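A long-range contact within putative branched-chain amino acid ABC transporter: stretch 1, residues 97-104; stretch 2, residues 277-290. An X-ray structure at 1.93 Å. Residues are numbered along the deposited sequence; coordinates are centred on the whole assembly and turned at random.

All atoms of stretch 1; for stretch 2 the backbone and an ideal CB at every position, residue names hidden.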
HETATM    1  N   MSE A  97      -2.996  22.679  -6.669  1.00  9.81           N
HETATM    2  CA  MSE A  97      -1.675  22.064  -6.599  1.00 10.26           C
HETATM    3  C   MSE A  97      -1.864  20.554  -6.583  1.00  8.73           C
HETATM    4  O   MSE A  97      -2.562  20.033  -5.723  1.00  9.74           O
HETATM    5  CB  MSE A  97      -0.964  22.487  -5.309  1.00 12.09           C
HETATM    6  CG  MSE A  97       0.373  21.797  -5.064  1.00 11.30           C
HETATM    7 SE   MSE A  97       1.794  22.433  -6.210  1.00 19.94          SE
HETATM    8  CE  MSE A  97       2.331  23.997  -5.182  1.00 14.48           C
ATOM      9  N   PRO A  98      -1.261  19.833  -7.544  1.00  8.47           N
ATOM     10  CA  PRO A  98      -1.413  18.376  -7.557  1.00  6.91           C
ATOM     11  C   PRO A  98      -0.628  17.764  -6.393  1.00  7.49           C
ATOM     12  O   PRO A  98       0.525  18.128  -6.155  1.00  8.75           O
ATOM     13  CB  PRO A  98      -0.854  17.986  -8.924  1.00  7.07           C
ATOM     14  CG  PRO A  98       0.211  19.009  -9.152  1.00  7.02           C
ATOM     15  CD  PRO A  98      -0.448  20.291  -8.685  1.00  8.47           C
ATOM     16  N   GLN A  99      -1.255  16.843  -5.668  1.00  6.23           N
ATOM     17  CA  GLN A  99      -0.622  16.205  -4.511  1.00  6.88           C
ATOM     18  C   GLN A  99      -0.593  14.684  -4.646  1.00  7.25           C
ATOM     19  O   GLN A  99      -1.606  14.065  -4.962  1.00  7.48           O
ATOM     20  CB  GLN A  99      -1.377  16.595  -3.225  1.00  5.90           C
ATOM     21  CG  GLN A  99      -1.026  15.749  -1.987  1.00  7.32           C
ATOM     22  CD  GLN A  99      -1.901  16.051  -0.771  1.00  8.28           C
ATOM     23  OE1 GLN A  99      -3.037  16.498  -0.897  1.00  7.87           O
ATOM     24  NE2 GLN A  99      -1.375  15.776   0.414  1.00  8.65           N
ATOM     25  N   LEU A 100       0.569  14.084  -4.417  1.00  7.13           N
ATOM     26  CA  LEU A 100       0.678  12.636  -4.489  1.00  6.99           C
ATOM     27  C   LEU A 100       1.213  12.096  -3.169  1.00  7.80           C
ATOM     28  O   LEU A 100       2.392  12.261  -2.855  1.00  5.89           O
ATOM     29  CB  LEU A 100       1.601  12.202  -5.640  1.00  6.44           C
ATOM     30  CG  LEU A 100       1.914  10.694  -5.719  1.00  8.67           C
ATOM     31  CD1 LEU A 100       0.632   9.906  -5.727  1.00  8.25           C
ATOM     32  CD2 LEU A 100       2.738  10.391  -6.963  1.00  7.52           C
ATOM     33  N   SER A 101       0.334  11.478  -2.383  1.00  7.29           N
ATOM     34  CA  SER A 101       0.748  10.902  -1.111  1.00  6.72           C
ATOM     35  C   SER A 101       1.164   9.455  -1.334  1.00  7.48           C
ATOM     36  O   SER A 101       0.428   8.666  -1.930  1.00  6.03           O
ATOM     37  CB  SER A 101      -0.391  10.929  -0.097  1.00  8.60           C
ATOM     38  OG  SER A 101      -0.014  10.194   1.057  1.00  9.73           O
ATOM     39  N   PRO A 102       2.349   9.081  -0.849  1.00  6.75           N
ATOM     40  CA  PRO A 102       2.733   7.690  -1.074  1.00  7.66           C
ATOM     41  C   PRO A 102       1.965   6.686  -0.223  1.00  8.67           C
ATOM     42  O   PRO A 102       1.777   5.540  -0.626  1.00  9.04           O
ATOM     43  CB  PRO A 102       4.234   7.695  -0.775  1.00 10.31           C
ATOM     44  CG  PRO A 102       4.386   8.797   0.227  1.00 10.11           C
ATOM     45  CD  PRO A 102       3.461   9.868  -0.285  1.00  7.34           C
ATOM     46  N   THR A 103       1.472   7.128   0.928  1.00  7.58           N
ATOM     47  CA  THR A 103       0.797   6.212   1.841  1.00  9.00           C
ATOM     48  C   THR A 103      -0.579   6.586   2.417  1.00  9.91           C
ATOM     49  O   THR A 103      -1.142   5.816   3.187  1.00  9.85           O
ATOM     50  CB  THR A 103       1.735   5.899   3.007  1.00  8.15           C
ATOM     51  OG1 THR A 103       2.188   7.126   3.587  1.00  8.87           O
ATOM     52  CG2 THR A 103       2.945   5.118   2.520  1.00 12.02           C
ATOM     53  N   ALA A 104      -1.126   7.748   2.068  1.00 10.25           N
ATOM     54  CA  ALA A 104      -2.449   8.115   2.586  1.00 10.08           C
ATOM     55  C   ALA A 104      -3.481   7.150   1.985  1.00  9.48           C
ATOM     56  O   ALA A 104      -3.934   7.338   0.862  1.00  9.92           O
ATOM     57  CB  ALA A 104      -2.782   9.557   2.231  1.00 10.88           C
ATOM     58  N   UNK A 277       7.765  -1.606   3.145  1.00 10.74           N
ATOM     59  CA  UNK A 277       6.682  -1.341   2.207  1.00 11.02           C
ATOM     60  C   UNK A 277       6.489   0.170   2.063  1.00 10.42           C
ATOM     61  O   UNK A 277       6.120   0.656   0.998  1.00  9.66           O
ATOM     62  CB  UNK A 277       5.387  -2.012   2.669  1.00 11.02           C
ATOM     63  N   UNK A 278       6.751   0.912   3.133  1.00 10.66           N
ATOM     64  CA  UNK A 278       6.611   2.363   3.088  1.00  9.32           C
ATOM     65  C   UNK A 278       7.694   2.953   2.189  1.00  9.06           C
ATOM     66  O   UNK A 278       7.440   3.864   1.396  1.00  8.00           O
ATOM     67  CB  UNK A 278       6.690   2.962   4.494  1.00  9.32           C
ATOM     68  N   UNK A 279       8.903   2.416   2.298  1.00  8.81           N
ATOM     69  CA  UNK A 279      10.003   2.881   1.464  1.00  8.75           C
ATOM     70  C   UNK A 279       9.671   2.592  -0.003  1.00  7.11           C
ATOM     71  O   UNK A 279       9.929   3.413  -0.888  1.00  7.02           O
ATOM     72  CB  UNK A 279      11.318   2.213   1.870  1.00  8.75           C
ATOM     73  N   UNK A 280       9.083   1.427  -0.251  1.00  5.72           N
ATOM     74  CA  UNK A 280       8.720   1.029  -1.607  1.00  4.45           C
ATOM     75  C   UNK A 280       7.644   1.940  -2.205  1.00  6.17           C
ATOM     76  O   UNK A 280       7.728   2.338  -3.365  1.00  3.54           O
ATOM     77  CB  UNK A 280       8.234  -0.422  -1.612  1.00  4.45           C
ATOM     78  N   UNK A 281       6.626   2.261  -1.420  1.00  5.58           N
ATOM     79  CA  UNK A 281       5.570   3.138  -1.906  1.00  7.20           C
ATOM     80  C   UNK A 281       6.116   4.551  -2.089  1.00  7.65           C
ATOM     81  O   UNK A 281       5.671   5.284  -2.968  1.00  8.51           O
ATOM     82  CB  UNK A 281       4.380   3.139  -0.944  1.00  7.20           C
ATOM     83  N   UNK A 282       7.086   4.926  -1.261  1.00  7.54           N
ATOM     84  CA  UNK A 282       7.685   6.242  -1.383  1.00  8.46           C
ATOM     85  C   UNK A 282       8.496   6.275  -2.666  1.00  8.80           C
ATOM     86  O   UNK A 282       8.555   7.293  -3.362  1.00  7.25           O
ATOM     87  CB  UNK A 282       8.554   6.576  -0.169  1.00  8.46           C
ATOM     88  N   UNK A 283       9.123   5.145  -2.981  1.00  6.78           N
ATOM     89  CA  UNK A 283       9.919   5.029  -4.196  1.00  7.99           C
ATOM     90  C   UNK A 283       9.003   5.197  -5.411  1.00  8.28           C
ATOM     91  O   UNK A 283       9.292   5.987  -6.314  1.00  9.30           O
ATOM     92  CB  UNK A 283      10.651   3.686  -4.244  1.00  7.99           C
ATOM     93  N   UNK A 284       7.902   4.450  -5.431  1.00  7.56           N
ATOM     94  CA  UNK A 284       6.962   4.526  -6.545  1.00  8.15           C
ATOM     95  C   UNK A 284       6.272   5.882  -6.640  1.00  8.59           C
ATOM     96  O   UNK A 284       6.002   6.369  -7.740  1.00  5.97           O
ATOM     97  CB  UNK A 284       5.909   3.424  -6.412  1.00  8.15           C
ATOM     98  N   UNK A 285       5.981   6.492  -5.494  1.00  7.38           N
ATOM     99  CA  UNK A 285       5.317   7.788  -5.499  1.00  8.52           C
ATOM    100  C   UNK A 285       6.180   8.791  -6.258  1.00  8.57           C
ATOM    101  O   UNK A 285       5.694   9.495  -7.153  1.00  9.44           O
ATOM    102  CB  UNK A 285       5.047   8.271  -4.072  1.00  8.52           C
ATOM    103  N   UNK A 286       7.461   8.851  -5.909  1.00  6.65           N
ATOM    104  CA  UNK A 286       8.377   9.766  -6.574  1.00  6.14           C
ATOM    105  C   UNK A 286       8.472   9.433  -8.068  1.00  7.85           C
ATOM    106  O   UNK A 286       8.420  10.325  -8.919  1.00  7.45           O
ATOM    107  CB  UNK A 286       9.759   9.706  -5.921  1.00  6.14           C
ATOM    108  N   UNK A 287       8.607   8.147  -8.381  1.00  7.72           N
ATOM    109  CA  UNK A 287       8.693   7.738  -9.772  1.00  8.72           C
ATOM    110  C   UNK A 287       7.444   8.075 -10.567  1.00  8.65           C
ATOM    111  O   UNK A 287       7.527   8.490 -11.723  1.00 10.33           O
ATOM    112  CB  UNK A 287       8.961   6.234  -9.854  1.00  8.72           C
ATOM    113  N   UNK A 288       6.279   7.883  -9.961  1.00  8.58           N
ATOM    114  CA  UNK A 288       5.021   8.193 -10.631  1.00  8.24           C
ATOM    115  C   UNK A 288       4.966   9.688 -10.933  1.00  8.96           C
ATOM    116  O   UNK A 288       4.576  10.099 -12.031  1.00  8.21           O
ATOM    117  CB  UNK A 288       3.826   7.767  -9.776  1.00  8.24           C
ATOM    118  N   UNK A 289       5.361  10.493  -9.951  1.00  9.29           N
ATOM    119  CA  UNK A 289       5.367  11.945 -10.101  1.00 11.39           C
ATOM    120  C   UNK A 289       6.326  12.388 -11.206  1.00  8.87           C
ATOM    121  O   UNK A 289       5.955  13.163 -12.089  1.00 10.14           O
ATOM    122  CB  UNK A 289       5.749  12.611  -8.777  1.00 11.39           C
ATOM    123  N   UNK A 290       7.557  11.886 -11.161  1.00  9.03           N
ATOM    124  CA  UNK A 290       8.560  12.245 -12.153  1.00  7.46           C
ATOM    125  C   UNK A 290       8.154  11.851 -13.569  1.00  7.39           C
ATOM    126  O   UNK A 290       8.365  12.606 -14.514  1.00  8.77           O
ATOM    127  CB  UNK A 290       9.896  11.588 -11.800  1.00  7.46           C
TER

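Stretch 2 is a helix running nearly antiparallel to strand 99-101, at 158° between their directions. With 3.6 residues per turn, every third or fourth position comes back to face stretch 1. What stretch 1 offers is mostly apolar: Leu100, the ring of Pro102 and the methyl of Thr103.

At position 277 the CA-to-CB bond points sideways and stretch 1 has nothing near the ideal CB, so almost any helix-tolerant residue would do; it is Leu277. Position 278 also starts sideways, but its ideal CB lies 4.8 Å from Thr103 CG2. A long or broad apolar side chain could bend back to that methyl. The residue is Phe278, with chi1 m; its CD1 comes 3.8 Å from Thr103 CG2, and the methyl sits at the ring edge.

Positions 279 and 280 meet nothing of stretch 1 and leave the choice open; both are alanine, Ala279 and Ala280.

Position 281 points toward stretch 1, its ideal CB 3.6 Å from Pro102 O and 4.2 Å from Thr103 CG2. A small residue would fit, as would a larger one that turns aside, and a donor might be tried against the carbonyl. His281 turns aside: its CB packs against Thr103 CG2, while the ring leads away and makes no hydrogen bond to stretch 1.

At 282 the bond would point sideways, with the ideal CB 4.5 Å from Pro102 CB, so stretch 1 does not demand a small residue, and several would suit, provided the side chain runs on past Pro102. The deposited Gly282 brings its CA 3.8 Å from Pro102 CB.

Position 283 points away and 284 sideways into space that stretch 1 leaves empty, so polar or apolar, large or small would do; they are Tyr283 and Asp284.

Position 285 is the tightest. Its CA is 5.1 Å from that of Pro102, and the ideal CB stands just 3.4 Å from Pro102 CB and 4.3 Å from Leu100 CD2. Alanine or glycine suits such a place. Ala285 contributes one methyl against both side chains, and its O lies 3.1 Å from Leu100 CD2, a close packing contact.

Positions 286 and 287 point away and are unconstrained here: Val286 and Gly287.

Position 288 turns toward Leu100, its ideal CB 4.0 Å from CD2 of that residue, so an aliphatic side chain is expected. Ile288 sets its CG2 3.9 Å from Leu100 CD2.

Position 289 also points toward stretch 1, with 4.2 Å from its ideal CB to Leu100 CD2 and room for a long, flexible apolar chain to reach along the strand. The selenomethionine Met289 does this, its CE 3.6 Å from Leu100 CB.

Position 290 is out of reach, so stretch 1 sets no preference there; it is Leu290.

Stretch 2, residues 277-290: LFAAHGYDAVGIML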
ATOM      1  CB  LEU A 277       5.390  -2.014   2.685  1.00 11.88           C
ATOM      2  CG  LEU A 277       4.569  -1.421   3.830  1.00 15.45           C
ATOM      3  CD1 LEU A 277       3.615  -0.357   3.290  1.00 14.86           C
ATOM      4  CD2 LEU A 277       3.764  -2.532   4.491  1.00 19.19           C
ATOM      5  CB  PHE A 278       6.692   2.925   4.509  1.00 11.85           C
ATOM      6  CG  PHE A 278       5.592   2.431   5.400  1.00 13.16           C
ATOM      7  CD1 PHE A 278       4.314   2.971   5.307  1.00 14.36           C
ATOM      8  CD2 PHE A 278       5.810   1.376   6.278  1.00 15.84           C
ATOM      9  CE1 PHE A 278       3.265   2.462   6.072  1.00 16.04           C
ATOM     10  CE2 PHE A 278       4.769   0.859   7.049  1.00 15.67           C
ATOM     11  CZ  PHE A 278       3.494   1.403   6.945  1.00 17.13           C
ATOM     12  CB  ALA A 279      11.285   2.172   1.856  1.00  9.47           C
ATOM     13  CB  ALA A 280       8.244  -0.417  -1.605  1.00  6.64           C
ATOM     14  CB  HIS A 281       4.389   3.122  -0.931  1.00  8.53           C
ATOM     15  CG  HIS A 281       3.588   1.860  -0.991  1.00 11.63           C
ATOM     16  ND1 HIS A 281       2.633   1.631  -1.960  1.00 13.24           N
ATOM     17  CD2 HIS A 281       3.639   0.733  -0.243  1.00  9.67           C
ATOM     18  CE1 HIS A 281       2.133   0.419  -1.804  1.00 12.17           C
ATOM     19  NE2 HIS A 281       2.728  -0.149  -0.770  1.00 12.01           N
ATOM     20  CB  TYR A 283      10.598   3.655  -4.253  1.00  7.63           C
ATOM     21  CG  TYR A 283      11.574   3.488  -5.401  1.00  8.30           C
ATOM     22  CD1 TYR A 283      12.741   4.252  -5.473  1.00  8.61           C
ATOM     23  CD2 TYR A 283      11.348   2.539  -6.399  1.00  6.15           C
ATOM     24  CE1 TYR A 283      13.663   4.070  -6.510  1.00  7.71           C
ATOM     25  CE2 TYR A 283      12.261   2.351  -7.440  1.00  7.99           C
ATOM     26  CZ  TYR A 283      13.417   3.118  -7.488  1.00  9.02           C
ATOM     27  OH  TYR A 283      14.328   2.931  -8.512  1.00  8.86           O
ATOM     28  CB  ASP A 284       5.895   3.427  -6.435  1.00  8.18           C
ATOM     29  CG  ASP A 284       6.387   2.080  -6.935  1.00 10.93           C
ATOM     30  OD1 ASP A 284       7.544   2.001  -7.401  1.00  8.63           O
ATOM     31  OD2 ASP A 284       5.610   1.098  -6.863  1.00  8.54           O
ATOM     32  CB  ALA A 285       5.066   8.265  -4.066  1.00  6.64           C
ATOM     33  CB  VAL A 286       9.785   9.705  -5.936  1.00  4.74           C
ATOM     34  CG1 VAL A 286      10.765  10.528  -6.753  1.00  6.35           C
ATOM     35  CG2 VAL A 286       9.728  10.228  -4.499  1.00  4.12           C
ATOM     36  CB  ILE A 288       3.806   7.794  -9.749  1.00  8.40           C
ATOM     37  CG1 ILE A 288       3.702   6.265  -9.684  1.00  7.59           C
ATOM     38  CG2 ILE A 288       2.511   8.401 -10.319  1.00  5.38           C
ATOM     39  CD1 ILE A 288       2.630   5.735  -8.744  1.00  6.57           C
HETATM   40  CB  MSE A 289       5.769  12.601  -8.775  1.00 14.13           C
HETATM   41  CG  MSE A 289       5.812  14.123  -8.800  1.00 19.35           C
HETATM   42 SE   MSE A 289       4.071  14.941  -9.050  1.00 30.90          SE
HETATM   43  CE  MSE A 289       3.459  14.905  -7.212  1.00 24.13           C
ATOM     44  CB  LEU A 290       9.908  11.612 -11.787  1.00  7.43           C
ATOM     45  CG  LEU A 290      10.564  12.179 -10.521  1.00  8.82           C
ATOM     46  CD1 LEU A 290      11.807  11.370 -10.156  1.00  8.12           C
ATOM     47  CD2 LEU A 290      10.924  13.642 -10.756  1.00  9.65           C
TER
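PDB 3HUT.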